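Local coordinates for protein Cif (Cell cycle inhibiting factor) (Escherichia coli, PDB 3EFY) that deamidates a glutamine side chain of host NEDD8, abolishing the activity of cullin-RING ubiquitin ligases and so inhibiting the host cell cycle, at residues A[64-69]-A[135-140]. Sequence-based numbering, arbitrary orientation.
Sequences LGHAYI and TLFDID
Phe137, the last helical residue of 130-137, reaches Leu64, just before strand 66-72, and His66 and Tyr68 within it, with backbones well apart: the nearest CA atoms, those of Tyr68 and Phe137, are 9.6 Å from each other. An aromatic cluster of His66, Tyr68 and Phe137 bridges the two, beside the active site of the C-terminal catalytic domain, whose family belongs to the papain-like clan CA. The Phe137 and Tyr68 rings form an edge-to-face pair, planes at 66°, in which the CE1-CZ edge of Phe137 points into the tyrosine face; Phe137 CE1 sits over the ring centre, and CZ lies 3.5 Å from Tyr68 CZ. Tyr68 CG takes the position between backbone N and carbonyl carbon (chi1 46°), which sets its ring across the end of the Phe137 side chain. Leu64 lies over one face of the phenyl ring in a CH-pi contact, its CD2 3.8 Å from the Phe137 centroid and nearly on the ring normal. Gly65 and His66 form a G1 beta bulge opposite Asp61, whose OD1 and OD2 are hydrogen-bonded to Leu64 N and Tyr68 OH respectively, tying the tyrosine hydroxyl to the neighbouring strand 54-61. Tyr119 of helix 113-124 adds another edge-to-face partner to Phe137. His66, with Cys10 and Gln86, makes up the probable catalytic triad; Gln86 OE1 is hydrogen-bonded to His66 NE2, and Gln86 NE2 to Phe137 O. The helix end thus holds the amide that probably helps to orient the imidazole, and the phenyl and imidazole rings meet obliquely: His66 CD2 is 4.1 Å from Phe137 CD1, the two planes turned 76° apart.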
loop_
_atom_site.group_PDB
_atom_site.type_symbol
_atom_site.label_atom_id
_atom_site.label_comp_id
_atom_site.label_asym_id
_atom_site.label_seq_id
_atom_site.Cartn_x
_atom_site.Cartn_y
_atom_site.Cartn_z
ATOM N N LEU A 64 12.288 -17.502 17.056
ATOM C CA LEU A 64 12.869 -16.209 17.290
ATOM C C LEU A 64 11.829 -15.217 17.778
ATOM O O LEU A 64 12.179 -14.216 18.409
ATOM C CB LEU A 64 13.558 -15.680 16.026
ATOM C CG LEU A 64 14.561 -14.529 16.160
ATOM C CD1 LEU A 64 15.746 -14.913 17.015
ATOM C CD2 LEU A 64 15.022 -14.000 14.803
ATOM N N GLY A 65 10.543 -15.491 17.500
ATOM C CA GLY A 65 9.445 -14.611 17.791
ATOM C C GLY A 65 9.486 -13.336 16.958
ATOM O O GLY A 65 9.405 -12.222 17.457
ATOM N N HIS A 66 9.563 -13.494 15.637
ATOM C CA HIS A 66 9.893 -12.383 14.808
ATOM C C HIS A 66 9.404 -12.678 13.362
ATOM O O HIS A 66 9.252 -13.828 13.020
ATOM C CB HIS A 66 11.415 -12.259 14.828
ATOM C CG HIS A 66 11.914 -11.042 14.144
ATOM N ND1 HIS A 66 11.221 -9.853 14.183
ATOM C CD2 HIS A 66 13.043 -10.808 13.420
ATOM C CE1 HIS A 66 11.870 -8.971 13.445
ATOM N NE2 HIS A 66 13.003 -9.504 13.019
ATOM N N ALA A 67 9.005 -11.654 12.649
ATOM C CA ALA A 67 8.671 -11.779 11.215
ATOM C C ALA A 67 9.538 -10.850 10.383
ATOM O O ALA A 67 9.920 -9.766 10.820
ATOM C CB ALA A 67 7.183 -11.454 10.978
ATOM N N TYR A 68 9.821 -11.240 9.132
ATOM C CA TYR A 68 10.756 -10.481 8.310
ATOM C C TYR A 68 10.677 -10.967 6.857
ATOM O O TYR A 68 10.050 -11.983 6.602
ATOM C CB TYR A 68 12.199 -10.591 8.860
ATOM C CG TYR A 68 12.647 -11.944 9.235
ATOM C CD1 TYR A 68 13.293 -12.781 8.317
ATOM C CD2 TYR A 68 12.402 -12.510 10.507
ATOM C CE1 TYR A 68 13.727 -14.057 8.685
ATOM C CE2 TYR A 68 12.779 -13.754 10.821
ATOM C CZ TYR A 68 13.436 -14.571 9.926
ATOM O OH TYR A 68 13.839 -15.833 10.320
ATOM N N ILE A 69 11.327 -10.241 5.958
ATOM C CA ILE A 69 11.243 -10.501 4.489
ATOM C C ILE A 69 12.629 -10.878 3.981
ATOM O O ILE A 69 13.604 -10.208 4.326
ATOM C CB ILE A 69 10.774 -9.287 3.757
ATOM C CG1 ILE A 69 9.393 -8.768 4.230
ATOM C CG2 ILE A 69 10.722 -9.591 2.241
ATOM C CD1 ILE A 69 8.305 -9.822 4.187
ATOM N N THR A 135 24.549 -11.921 13.630
ATOM C CA THR A 135 25.075 -11.621 12.295
ATOM C C THR A 135 23.963 -11.331 11.286
ATOM O O THR A 135 24.059 -10.419 10.500
ATOM C CB THR A 135 25.972 -12.721 11.775
ATOM O OG1 THR A 135 27.165 -12.749 12.590
ATOM C CG2 THR A 135 26.394 -12.453 10.346
ATOM N N LEU A 136 22.874 -12.064 11.416
ATOM C CA LEU A 136 21.733 -11.895 10.498
ATOM C C LEU A 136 20.810 -10.727 10.873
ATOM O O LEU A 136 20.354 -9.995 9.995
ATOM C CB LEU A 136 20.927 -13.186 10.416
ATOM C CG LEU A 136 21.630 -14.336 9.673
ATOM C CD1 LEU A 136 20.945 -15.692 9.928
ATOM C CD2 LEU A 136 21.712 -13.967 8.148
ATOM N N PHE A 137 20.520 -10.574 12.177
ATOM C CA PHE A 137 19.376 -9.756 12.573
ATOM C C PHE A 137 19.712 -8.475 13.346
ATOM O O PHE A 137 18.904 -7.559 13.378
ATOM C CB PHE A 137 18.391 -10.580 13.413
ATOM C CG PHE A 137 17.761 -11.740 12.667
ATOM C CD1 PHE A 137 16.729 -11.505 11.773
ATOM C CD2 PHE A 137 18.189 -13.036 12.874
ATOM C CE1 PHE A 137 16.177 -12.577 11.042
ATOM C CE2 PHE A 137 17.633 -14.081 12.180
ATOM C CZ PHE A 137 16.630 -13.841 11.250
ATOM N N ASP A 138 20.896 -8.437 13.985
ATOM C CA ASP A 138 21.280 -7.249 14.765
ATOM C C ASP A 138 21.971 -6.176 13.910
ATOM O O ASP A 138 22.854 -6.471 13.123
ATOM C CB ASP A 138 22.122 -7.652 15.975
ATOM C CG ASP A 138 22.287 -6.479 16.956
ATOM O OD1 ASP A 138 21.322 -6.151 17.679
ATOM O OD2 ASP A 138 23.325 -5.793 16.870
ATOM N N ILE A 139 21.578 -4.920 14.070
ATOM C CA ILE A 139 22.070 -3.840 13.237
ATOM C C ILE A 139 23.611 -3.676 13.327
ATOM O O ILE A 139 24.258 -3.273 12.364
ATOM C CB ILE A 139 21.340 -2.514 13.533
ATOM C CG1 ILE A 139 21.534 -1.529 12.374
ATOM C CG2 ILE A 139 21.711 -1.985 14.934
ATOM C CD1 ILE A 139 20.705 -0.267 12.391
ATOM N N ASP A 140 24.136 -4.008 14.496
ATOM C CA ASP A 140 25.575 -3.953 14.768
ATOM C C ASP A 140 26.248 -5.326 14.786
ATOM O O ASP A 140 27.463 -5.438 15.049
ATOM C CB ASP A 140 25.821 -3.266 16.133
ATOM C CG ASP A 140 25.385 -1.825 16.170
ATOM O OD1 ASP A 140 25.519 -1.107 15.147
ATOM O OD2 ASP A 140 24.922 -1.392 17.269
#